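Local coordinates for protein potential RNA-dependent RNA polymerase (Human picobirnavirus, PDB 5I62) that catalyses template-directed RNA synthesis from ribonucleoside triphosphates, serving both transcription and replication of the viral double-stranded RNA genome, at residues Y398-H403 with T419-G424; E67-L72 with K455-K460. All coordinates share one frame; numbering follows the deposited sequence.

Contact 1. Residues Y398-H403 with T419-G424; sequences YLRRWH and TMRALG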
# COMPACT_ATOMS: atom_id res chain seq x y z
N TYR A 398 12.16 1.01 7.25
CA TYR A 398 11.62 0.46 6.02
C TYR A 398 10.24 -0.07 6.36
O TYR A 398 10.10 -0.80 7.34
CB TYR A 398 12.52 -0.67 5.47
CG TYR A 398 12.04 -1.30 4.19
CD1 TYR A 398 11.75 -0.52 3.07
CD2 TYR A 398 11.88 -2.68 4.09
CE1 TYR A 398 11.32 -1.10 1.89
CE2 TYR A 398 11.45 -3.27 2.90
CZ TYR A 398 11.16 -2.47 1.81
OH TYR A 398 10.74 -3.05 0.62
N LEU A 399 9.23 0.35 5.58
CA LEU A 399 7.83 -0.03 5.80
C LEU A 399 7.36 0.33 7.20
O LEU A 399 6.62 -0.41 7.84
CB LEU A 399 7.61 -1.53 5.53
CG LEU A 399 8.05 -2.01 4.14
CD1 LEU A 399 7.75 -3.50 3.97
CD2 LEU A 399 7.41 -1.19 3.02
N ARG A 400 7.82 1.49 7.68
CA ARG A 400 7.50 2.02 9.01
C ARG A 400 7.93 1.08 10.14
O ARG A 400 7.35 1.09 11.23
CB ARG A 400 6.02 2.36 9.14
CG ARG A 400 5.61 3.57 8.28
CD ARG A 400 4.16 3.94 8.52
NE ARG A 400 3.50 4.48 7.32
CZ ARG A 400 3.72 5.69 6.82
NH1 ARG A 400 4.58 6.51 7.41
NH2 ARG A 400 3.06 6.08 5.73
N ARG A 401 8.99 0.29 9.91
CA ARG A 401 9.64 -0.48 10.96
C ARG A 401 11.10 -0.06 11.08
O ARG A 401 11.78 0.16 10.08
CB ARG A 401 9.60 -1.98 10.69
CG ARG A 401 8.36 -2.70 11.15
CD ARG A 401 7.36 -2.66 10.07
NE ARG A 401 6.18 -3.48 10.34
CZ ARG A 401 5.04 -3.32 9.68
NH1 ARG A 401 4.96 -2.36 8.77
NH2 ARG A 401 3.98 -4.09 9.94
N TRP A 402 11.58 0.00 12.32
CA TRP A 402 12.96 0.34 12.64
C TRP A 402 13.77 -0.94 12.77
O TRP A 402 13.31 -1.92 13.33
CB TRP A 402 12.99 1.14 13.93
CG TRP A 402 14.31 1.44 14.58
CD1 TRP A 402 15.04 2.57 14.42
CD2 TRP A 402 14.99 0.64 15.55
NE1 TRP A 402 16.16 2.53 15.22
CE2 TRP A 402 16.15 1.35 15.92
CE3 TRP A 402 14.74 -0.60 16.14
CZ2 TRP A 402 17.07 0.86 16.85
CZ3 TRP A 402 15.65 -1.10 17.06
CH2 TRP A 402 16.79 -0.36 17.42
N HIS A 403 14.98 -0.92 12.21
CA HIS A 403 15.92 -2.03 12.35
C HIS A 403 17.27 -1.46 12.76
O HIS A 403 17.63 -0.35 12.39
CB HIS A 403 16.09 -2.83 11.06
CG HIS A 403 14.82 -3.24 10.39
ND1 HIS A 403 14.39 -4.55 10.37
CD2 HIS A 403 13.92 -2.54 9.66
CE1 HIS A 403 13.27 -4.63 9.67
NE2 HIS A 403 12.95 -3.42 9.24
N THR A 419 5.29 1.76 18.89
CA THR A 419 4.16 1.65 19.82
C THR A 419 3.32 2.92 19.80
O THR A 419 2.10 2.86 20.03
CB THR A 419 4.65 1.37 21.24
OG1 THR A 419 5.56 2.41 21.66
CG2 THR A 419 5.33 0.01 21.31
N MET A 420 3.94 4.08 19.55
CA MET A 420 3.16 5.32 19.50
C MET A 420 2.20 5.30 18.32
O MET A 420 1.02 5.65 18.46
CB MET A 420 4.08 6.55 19.44
CG MET A 420 4.90 6.79 20.72
SD MET A 420 3.89 7.06 22.21
CE MET A 420 2.79 8.32 21.67
N ARG A 421 2.68 4.89 17.16
CA ARG A 421 1.79 4.73 16.01
C ARG A 421 0.69 3.72 16.30
O ARG A 421 -0.48 3.94 15.95
CB ARG A 421 2.58 4.32 14.77
CG ARG A 421 1.73 4.23 13.50
CD ARG A 421 2.64 4.14 12.30
NE ARG A 421 1.96 4.19 11.00
CZ ARG A 421 1.56 5.30 10.39
NH1 ARG A 421 1.71 6.49 10.96
NH2 ARG A 421 0.99 5.21 9.19
N ALA A 422 1.05 2.61 16.96
CA ALA A 422 0.05 1.61 17.32
C ALA A 422 -1.04 2.22 18.20
O ALA A 422 -2.23 2.01 17.97
CB ALA A 422 0.71 0.42 18.02
N LEU A 423 -0.63 2.98 19.23
CA LEU A 423 -1.61 3.57 20.14
C LEU A 423 -2.58 4.50 19.41
O LEU A 423 -3.78 4.49 19.69
CB LEU A 423 -0.90 4.34 21.25
CG LEU A 423 -0.30 3.51 22.36
CD1 LEU A 423 0.43 4.43 23.33
CD2 LEU A 423 -1.42 2.75 23.07
N GLY A 424 -2.06 5.32 18.50
CA GLY A 424 -2.94 6.19 17.73
C GLY A 424 -3.98 5.40 16.95
O GLY A 424 -5.15 5.78 16.88
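R400 and R421 carry this contact by laying their guanidinium groups flat on one another, with centres 4.2 Å apart and planes turned by 29°. The tight part is where CD and NE of R400 meet the face of R421, from its NE to its NH2. R400 CD rests over one face of the R421 guanidinium, near its rim, and comes within 3.3 Å of R421 NE. One step further out, R400 NE and R421 NH2 stand 3.2 Å apart; both are donors, so they stack without a hydrogen bond. R421 leaves helix 419-427 with CG anti to the backbone N (chi1 -176°) and stays extended to NE. The CA atoms of R400 and R421 are 9.4 Å apart, and the two long side chains bridge that distance together. R400 is bent at chi3 (-147°), and R421 NH2 lies over one face of its guanidinium, toward the rim. Arginine suits both places because it is long and ends in a flat, delocalised cation.

The loose side is that of R400, exposed on the type I' turn Y398-R401, the tight connection of an antiparallel hairpin. R401 braces this turn: its NH1 gives a bond of 2.7 Å to L399 O, lying in the guanidinium plane. By contrast, R421 is buried, close to R425 and with a weak, long ion pair to E190. Clustered in this way, the arginines probably make a positively charged patch, consistent with a polymerase that binds RNA.

Contact 2. Residues E67-L72 with K455-K460; sequences EFEDDL and KYHPLK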
# COMPACT_ATOMS: atom_id res chain seq x y z
N GLU A 67 14.02 8.12 18.69
CA GLU A 67 13.82 9.12 17.63
C GLU A 67 12.75 8.67 16.66
O GLU A 67 11.93 9.48 16.21
CB GLU A 67 15.11 9.37 16.86
CG GLU A 67 16.18 10.08 17.62
CD GLU A 67 17.57 9.65 17.16
OE1 GLU A 67 18.48 9.53 18.01
OE2 GLU A 67 17.73 9.38 15.94
N PHE A 68 12.78 7.39 16.28
CA PHE A 68 11.78 6.81 15.39
C PHE A 68 10.38 6.92 16.00
O PHE A 68 9.44 7.36 15.33
CB PHE A 68 12.17 5.36 15.12
CG PHE A 68 11.10 4.49 14.51
CD1 PHE A 68 10.88 4.49 13.14
CD2 PHE A 68 10.40 3.59 15.30
CE1 PHE A 68 9.93 3.64 12.58
CE2 PHE A 68 9.46 2.74 14.74
CZ PHE A 68 9.23 2.77 13.37
N GLU A 69 10.26 6.57 17.28
CA GLU A 69 8.99 6.68 17.98
C GLU A 69 8.52 8.13 18.07
O GLU A 69 7.35 8.43 17.84
CB GLU A 69 9.13 6.08 19.38
CG GLU A 69 9.23 4.55 19.42
CD GLU A 69 7.86 3.89 19.57
OE1 GLU A 69 6.85 4.56 19.27
OE2 GLU A 69 7.80 2.71 20.00
N ASP A 70 9.43 9.05 18.45
CA ASP A 70 9.11 10.47 18.51
C ASP A 70 8.64 11.00 17.17
O ASP A 70 7.69 11.80 17.10
CB ASP A 70 10.34 11.28 18.96
CG ASP A 70 10.54 11.26 20.46
OD1 ASP A 70 9.65 10.78 21.19
OD2 ASP A 70 11.60 11.74 20.92
N ASP A 71 9.32 10.61 16.09
CA ASP A 71 8.89 10.99 14.75
C ASP A 71 7.45 10.56 14.46
O ASP A 71 6.64 11.36 13.98
CB ASP A 71 9.85 10.40 13.72
CG ASP A 71 9.46 10.72 12.31
OD1 ASP A 71 9.54 11.91 11.91
OD2 ASP A 71 9.06 9.79 11.58
N LEU A 72 7.12 9.30 14.73
CA LEU A 72 5.78 8.82 14.38
C LEU A 72 4.73 9.34 15.36
O LEU A 72 3.55 9.45 15.00
CB LEU A 72 5.76 7.29 14.32
CG LEU A 72 6.54 6.74 13.12
CD1 LEU A 72 6.59 5.23 13.08
CD2 LEU A 72 5.91 7.27 11.83
N LYS A 455 5.35 -6.85 17.72
CA LYS A 455 5.79 -8.14 18.26
C LYS A 455 7.31 -8.24 18.47
O LYS A 455 7.75 -9.22 19.09
CB LYS A 455 5.35 -9.27 17.34
CG LYS A 455 6.11 -9.24 16.01
CD LYS A 455 5.37 -9.99 14.92
CE LYS A 455 5.98 -11.35 14.69
NZ LYS A 455 5.19 -12.13 13.70
N TYR A 456 8.11 -7.30 17.98
CA TYR A 456 9.55 -7.31 18.25
C TYR A 456 10.02 -6.10 19.03
O TYR A 456 11.23 -5.91 19.19
CB TYR A 456 10.35 -7.43 16.97
CG TYR A 456 10.13 -8.72 16.24
CD1 TYR A 456 10.49 -9.93 16.82
CD2 TYR A 456 9.60 -8.73 14.97
CE1 TYR A 456 10.30 -11.12 16.16
CE2 TYR A 456 9.41 -9.91 14.29
CZ TYR A 456 9.77 -11.10 14.89
OH TYR A 456 9.58 -12.28 14.22
N HIS A 457 9.10 -5.26 19.48
CA HIS A 457 9.47 -4.08 20.23
C HIS A 457 10.07 -4.50 21.56
O HIS A 457 9.60 -5.45 22.18
CB HIS A 457 8.23 -3.21 20.45
CG HIS A 457 8.51 -1.79 20.86
ND1 HIS A 457 8.88 -1.44 22.14
CD2 HIS A 457 8.42 -0.63 20.16
CE1 HIS A 457 9.03 -0.13 22.21
NE2 HIS A 457 8.75 0.38 21.02
N PRO A 458 11.11 -3.82 22.03
CA PRO A 458 11.70 -4.19 23.33
C PRO A 458 10.71 -4.15 24.48
O PRO A 458 10.87 -4.90 25.45
CB PRO A 458 12.83 -3.16 23.52
CG PRO A 458 12.46 -2.01 22.62
CD PRO A 458 11.78 -2.65 21.43
N LEU A 459 9.67 -3.31 24.40
CA LEU A 459 8.70 -3.13 25.47
C LEU A 459 7.34 -3.73 25.14
O LEU A 459 6.31 -3.26 25.64
CB LEU A 459 8.54 -1.65 25.81
CG LEU A 459 9.77 -0.95 26.38
CD1 LEU A 459 9.44 0.50 26.65
CD2 LEU A 459 10.25 -1.64 27.64
N LYS A 460 7.31 -4.76 24.30
CA LYS A 460 6.03 -5.25 23.81
C LYS A 460 5.18 -5.82 24.94
O LYS A 460 3.95 -5.71 24.90
CB LYS A 460 6.25 -6.30 22.73
CG LYS A 460 7.04 -7.48 23.22
CD LYS A 460 7.30 -8.43 22.09
CE LYS A 460 8.20 -9.57 22.53
NZ LYS A 460 7.92 -10.79 21.73
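E69 and H457 meet through a histidine-carboxylate hydrogen bond, the sole direct link between the two segments. H457 NE2 donates to E69 OE2 over 2.7 Å, with an N-H...O angle of 143°, so the bond is short but bent. The oxygen is met nearly along its C-O axis, while it sits at the edge of the imidazole, somewhat tilted from the ring plane. Carboxylate and ring are turned 71° against each other, and E69 OE2 also lies 3.4 Å from H457 CD2. A kink at chi2 (-92°) swings the carboxylate of E69 away from its helix to meet the ring. Glutamate has the length to reach from its helix to the loop, and its other oxygen, OE1, accepts from S418 OG, so the buried carboxylate is held from more than one direction.

A second set of hydrogen bonds shapes the loop itself. L459 N donates to H457 ND1 at 3.0 Å, in the ring plane, which fixes the rotation of the imidazole and leaves NE2 as the donor toward E69. Histidine suits this place because one ring can accept at one nitrogen and donate at the other. The type I turn H457-K460 is closed by K460 N to H457 O, 3.2 Å, and K460 NZ reaches back to K455 O at 3.1 Å.

Around the polar pair, L55 of helix 44-55 touches both E69 and H457, and L459 touches L55 and W51. The contact thus fastens helix 63-73, beside helix 44-55, to the loop that follows helix 441-451, just where L459 occupies the N-cap position of helix 460-469.

The two contacts lie side by side in the polymerase, their centres 6 Å apart. Both segments of contact 1 fall between those of contact 2 along the chain, which runs from 67-72 through 398-403 and 419-424 to 455-460. Helix 419-427 joins them, since E69 also accepts from T419 OG1 (2.8 Å to OE2) and M420 N (3.0 Å to OE1), probable hydrogen bonds at the start of that helix. F68 CZ packs against R400 O, 3.3 Å away. Helix 63-73, early in the chain, thereby ties together the hairpin 395-404, the helix bearing R421 and a late loop, joining regions far apart in sequence.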